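Long-range contact in polyketide synthase type I (Bacillus amyloliquefaciens, PDB 5KKU), which forms an N-terminal dehydratase domain of the difficidin assembly line, probably removing water from polyketide intermediates during antibiotic synthesis: residues F196-F207 against F233-K243. Residues are numbered along the deposited sequence; the frame is centred on the assembly and turned at random.
Sequences FLDASTLAGSSF and FPKTIYTYSAK
Helix 196-200 and strand 236-242 run in roughly the same direction, their axes 28° apart and 10.0 Å at closest approach; Phe196 and Ser200 lie nearest Ile237 and Thr239, and in the turn that follows Ala203 lies nearest Ser241. The Phe196 ring turns its edge to the face of Phe233 in an offset edge-to-face pair, planes at 79°, and Phe196 CD2 lies 3.6 Å from Phe233 CD2. Ile237 CG1 lies over a face of the Phe196 ring, 4.0 Å from its centroid; a chi1 of 65° sets this branch between the backbone N and the carbonyl carbon, and CD1 continues along the ring to Phe196 CD1. In the ring plane, Lys235 O meets the edge at Phe196 CZ, 3.4 Å away. Leu197 CD2 reaches the edge of Phe233. Thr239 OG1 donates to Ser200 OG at 3.1 Å, and Ser200 OG in turn donates a hydrogen bond to Phe196 O at 2.8 Å, reaching that carbonyl from the face opposite Ser200 N. Farther along, Ala203 CB packs on Ser241 CB, and Lys243 CB makes a CH-pi contact over one face of the Phe207 ring, 4.2 Å from its centroid. The contact joins the central helix of the C-terminal hotdog fold to its sheet. The two hydrogen bonds in series orient both buried hydroxyls, and with the aromatic packing they probably steady the helix that carries Asp198, the predicted proton donor, which is hydrogen-bonded to His155.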
loop_
_atom_site.group_PDB
_atom_site.type_symbol
_atom_site.label_atom_id
_atom_site.label_comp_id
_atom_site.label_asym_id
_atom_site.label_seq_id
_atom_site.Cartn_x
_atom_site.Cartn_y
_atom_site.Cartn_z
ATOM N N PHE A 196 -2.047 -3.285 6.810
ATOM C CA PHE A 196 -3.167 -3.737 6.047
ATOM C C PHE A 196 -3.039 -3.395 4.566
ATOM O O PHE A 196 -3.263 -4.238 3.758
ATOM C CB PHE A 196 -4.465 -3.184 6.594
ATOM C CG PHE A 196 -5.089 -4.004 7.691
ATOM C CD1 PHE A 196 -5.012 -5.370 7.697
ATOM C CD2 PHE A 196 -5.784 -3.389 8.690
ATOM C CE1 PHE A 196 -5.569 -6.098 8.693
ATOM C CE2 PHE A 196 -6.354 -4.103 9.690
ATOM C CZ PHE A 196 -6.254 -5.460 9.688
ATOM N N LEU A 197 -2.641 -2.170 4.252
ATOM C CA LEU A 197 -2.487 -1.696 2.909
ATOM C C LEU A 197 -1.418 -2.488 2.153
ATOM O O LEU A 197 -1.647 -2.942 1.077
ATOM C CB LEU A 197 -2.208 -0.195 2.894
ATOM C CG LEU A 197 -3.280 0.801 3.323
ATOM C CD1 LEU A 197 -2.868 2.202 3.005
ATOM C CD2 LEU A 197 -4.596 0.515 2.658
ATOM N N ASP A 198 -0.236 -2.637 2.726
ATOM C CA ASP A 198 0.850 -3.419 2.174
ATOM C C ASP A 198 0.453 -4.845 1.839
ATOM O O ASP A 198 0.612 -5.261 0.760
ATOM C CB ASP A 198 2.012 -3.390 3.133
ATOM C CG ASP A 198 3.231 -4.066 2.617
ATOM O OD1 ASP A 198 3.839 -3.621 1.665
ATOM O OD2 ASP A 198 3.605 -5.052 3.172
ATOM N N ALA A 199 -0.072 -5.571 2.802
ATOM C CA ALA A 199 -0.517 -6.929 2.580
ATOM C C ALA A 199 -1.584 -7.049 1.517
ATOM O O ALA A 199 -1.625 -8.033 0.842
ATOM C CB ALA A 199 -0.992 -7.578 3.848
ATOM N N SER A 200 -2.421 -6.054 1.398
ATOM C CA SER A 200 -3.457 -6.052 0.404
ATOM C C SER A 200 -2.964 -5.922 -1.020
ATOM O O SER A 200 -3.604 -6.359 -1.899
ATOM C CB SER A 200 -4.485 -4.994 0.697
ATOM O OG SER A 200 -5.116 -5.257 1.880
ATOM N N THR A 201 -1.813 -5.298 -1.199
ATOM C CA THR A 201 -1.190 -5.239 -2.499
ATOM C C THR A 201 -0.734 -6.578 -3.006
ATOM O O THR A 201 -0.346 -6.680 -4.113
ATOM C CB THR A 201 -0.011 -4.282 -2.622
ATOM O OG1 THR A 201 1.137 -4.823 -2.005
ATOM C CG2 THR A 201 -0.313 -2.999 -2.085
ATOM N N LEU A 202 -0.840 -7.589 -2.177
ATOM C CA LEU A 202 -0.508 -8.929 -2.514
ATOM C C LEU A 202 -1.676 -9.670 -3.085
ATOM O O LEU A 202 -1.576 -10.808 -3.341
ATOM C CB LEU A 202 0.003 -9.650 -1.291
ATOM C CG LEU A 202 1.349 -9.200 -0.767
ATOM C CD1 LEU A 202 1.751 -9.910 0.487
ATOM C CD2 LEU A 202 2.410 -9.426 -1.803
ATOM N N ALA A 203 -2.787 -8.995 -3.280
ATOM C CA ALA A 203 -3.954 -9.595 -3.926
ATOM C C ALA A 203 -3.695 -10.237 -5.286
ATOM O O ALA A 203 -3.028 -9.698 -6.116
ATOM C CB ALA A 203 -5.075 -8.600 -4.034
ATOM N N GLY A 204 -4.212 -11.424 -5.455
ATOM C CA GLY A 204 -4.065 -12.142 -6.689
ATOM C C GLY A 204 -2.871 -13.034 -6.712
ATOM O O GLY A 204 -2.649 -13.659 -7.675
ATOM N N SER A 205 -2.106 -13.075 -5.637
ATOM C CA SER A 205 -0.950 -13.933 -5.583
ATOM C C SER A 205 -1.276 -15.412 -5.771
ATOM O O SER A 205 -0.501 -16.148 -6.322
ATOM C CB SER A 205 -0.202 -13.738 -4.292
ATOM O OG SER A 205 0.350 -12.462 -4.215
ATOM N N SER A 206 -2.406 -15.862 -5.305
ATOM C CA SER A 206 -2.782 -17.225 -5.476
ATOM C C SER A 206 -3.049 -17.505 -6.943
ATOM O O SER A 206 -2.886 -18.571 -7.411
ATOM C CB SER A 206 -4.007 -17.496 -4.626
ATOM O OG SER A 206 -5.188 -17.214 -5.316
ATOM N N PHE A 207 -3.519 -16.541 -7.683
ATOM C CA PHE A 207 -3.671 -16.781 -9.090
ATOM C C PHE A 207 -2.268 -16.805 -9.612
ATOM O O PHE A 207 -1.565 -15.844 -9.445
ATOM C CB PHE A 207 -4.372 -15.645 -9.771
ATOM C CG PHE A 207 -5.729 -15.354 -9.246
ATOM C CD1 PHE A 207 -6.637 -16.355 -9.045
ATOM C CD2 PHE A 207 -6.095 -14.079 -8.999
ATOM C CE1 PHE A 207 -7.881 -16.073 -8.601
ATOM C CE2 PHE A 207 -7.327 -13.797 -8.547
ATOM C CZ PHE A 207 -8.220 -14.796 -8.335
ATOM N N PHE A 233 -10.742 0.503 9.021
ATOM C CA PHE A 233 -10.486 -0.898 9.161
ATOM C C PHE A 233 -10.801 -1.465 10.547
ATOM O O PHE A 233 -10.482 -0.894 11.517
ATOM C CB PHE A 233 -9.022 -1.164 8.842
ATOM C CG PHE A 233 -8.639 -0.973 7.408
ATOM C CD1 PHE A 233 -9.507 -1.238 6.406
ATOM C CD2 PHE A 233 -7.368 -0.571 7.081
ATOM C CE1 PHE A 233 -9.122 -1.092 5.101
ATOM C CE2 PHE A 233 -6.980 -0.423 5.780
ATOM C CZ PHE A 233 -7.861 -0.679 4.785
ATOM N N PRO A 234 -11.367 -2.646 10.608
ATOM C CA PRO A 234 -11.531 -3.341 11.875
ATOM C C PRO A 234 -10.351 -4.216 12.158
ATOM O O PRO A 234 -9.408 -4.098 11.441
ATOM C CB PRO A 234 -12.752 -4.186 11.630
ATOM C CG PRO A 234 -12.709 -4.426 10.199
ATOM C CD PRO A 234 -12.286 -3.154 9.606
ATOM N N LYS A 235 -10.401 -5.062 13.160
ATOM C CA LYS A 235 -9.307 -5.909 13.514
ATOM C C LYS A 235 -8.926 -6.890 12.429
ATOM O O LYS A 235 -7.794 -7.143 12.211
ATOM C CB LYS A 235 -9.632 -6.643 14.782
ATOM C CG LYS A 235 -9.452 -5.822 16.027
ATOM C CD LYS A 235 -9.787 -6.598 17.268
ATOM C CE LYS A 235 -9.774 -5.684 18.475
ATOM N NZ LYS A 235 -10.413 -6.250 19.693
ATOM N N THR A 236 -9.893 -7.471 11.760
ATOM C CA THR A 236 -9.597 -8.346 10.659
ATOM C C THR A 236 -10.283 -7.841 9.415
ATOM O O THR A 236 -11.408 -7.505 9.453
ATOM C CB THR A 236 -10.105 -9.780 10.902
ATOM O OG1 THR A 236 -9.571 -10.317 12.098
ATOM C CG2 THR A 236 -9.783 -10.684 9.754
ATOM N N ILE A 237 -9.574 -7.811 8.306
ATOM C CA ILE A 237 -10.157 -7.488 7.026
ATOM C C ILE A 237 -10.138 -8.609 6.015
ATOM O O ILE A 237 -9.449 -9.592 6.162
ATOM C CB ILE A 237 -9.538 -6.270 6.378
ATOM C CG1 ILE A 237 -8.088 -6.541 6.038
ATOM C CG2 ILE A 237 -9.688 -5.049 7.245
ATOM C CD1 ILE A 237 -7.456 -5.555 5.124
ATOM N N TYR A 238 -10.890 -8.445 4.959
ATOM C CA TYR A 238 -11.003 -9.444 3.932
ATOM C C TYR A 238 -10.829 -8.838 2.586
ATOM O O TYR A 238 -11.719 -8.240 2.089
ATOM C CB TYR A 238 -12.339 -10.161 4.042
ATOM C CG TYR A 238 -12.553 -10.807 5.370
ATOM C CD1 TYR A 238 -12.967 -10.094 6.450
ATOM C CD2 TYR A 238 -12.330 -12.114 5.527
ATOM C CE1 TYR A 238 -13.119 -10.682 7.647
ATOM C CE2 TYR A 238 -12.481 -12.710 6.720
ATOM C CZ TYR A 238 -12.900 -12.002 7.762
ATOM O OH TYR A 238 -13.036 -12.626 8.907
ATOM N N THR A 239 -9.656 -9.005 2.037
ATOM C CA THR A 239 -9.301 -8.491 0.769
ATOM C C THR A 239 -9.737 -9.400 -0.378
ATOM O O THR A 239 -9.207 -10.440 -0.581
ATOM C CB THR A 239 -7.791 -8.162 0.725
ATOM O OG1 THR A 239 -7.494 -7.162 1.699
ATOM C CG2 THR A 239 -7.410 -7.669 -0.622
ATOM N N TYR A 240 -10.716 -8.984 -1.134
ATOM C CA TYR A 240 -11.209 -9.740 -2.205
ATOM C C TYR A 240 -10.624 -9.283 -3.534
ATOM O O TYR A 240 -10.487 -8.115 -3.770
ATOM C CB TYR A 240 -12.705 -9.608 -2.228
ATOM C CG TYR A 240 -13.347 -10.148 -3.447
ATOM C CD1 TYR A 240 -13.717 -11.451 -3.516
ATOM C CD2 TYR A 240 -13.608 -9.359 -4.508
ATOM C CE1 TYR A 240 -14.283 -11.964 -4.617
ATOM C CE2 TYR A 240 -14.188 -9.867 -5.627
ATOM C CZ TYR A 240 -14.532 -11.176 -5.662
ATOM O OH TYR A 240 -15.079 -11.706 -6.730
ATOM N N SER A 241 -10.315 -10.213 -4.401
ATOM C CA SER A 241 -9.749 -9.946 -5.694
ATOM C C SER A 241 -10.250 -10.964 -6.753
ATOM O O SER A 241 -10.432 -12.103 -6.472
ATOM C CB SER A 241 -8.246 -9.929 -5.538
ATOM O OG SER A 241 -7.546 -9.896 -6.714
ATOM N N ALA A 242 -10.535 -10.488 -7.950
ATOM C CA ALA A 242 -11.029 -11.338 -9.012
ATOM C C ALA A 242 -10.149 -11.434 -10.236
ATOM O O ALA A 242 -9.576 -10.503 -10.688
ATOM C CB ALA A 242 -12.408 -10.928 -9.411
ATOM N N LYS A 243 -10.093 -12.623 -10.775
ATOM C CA LYS A 243 -9.308 -12.893 -11.945
ATOM C C LYS A 243 -9.685 -12.082 -13.159
ATOM O O LYS A 243 -8.845 -11.569 -13.795
ATOM C CB LYS A 243 -9.259 -14.383 -12.250
ATOM C CG LYS A 243 -8.126 -14.739 -13.180
ATOM C CD LYS A 243 -7.597 -16.132 -13.022
ATOM C CE LYS A 243 -7.421 -16.777 -14.374
ATOM N NZ LYS A 243 -8.608 -16.531 -15.246
#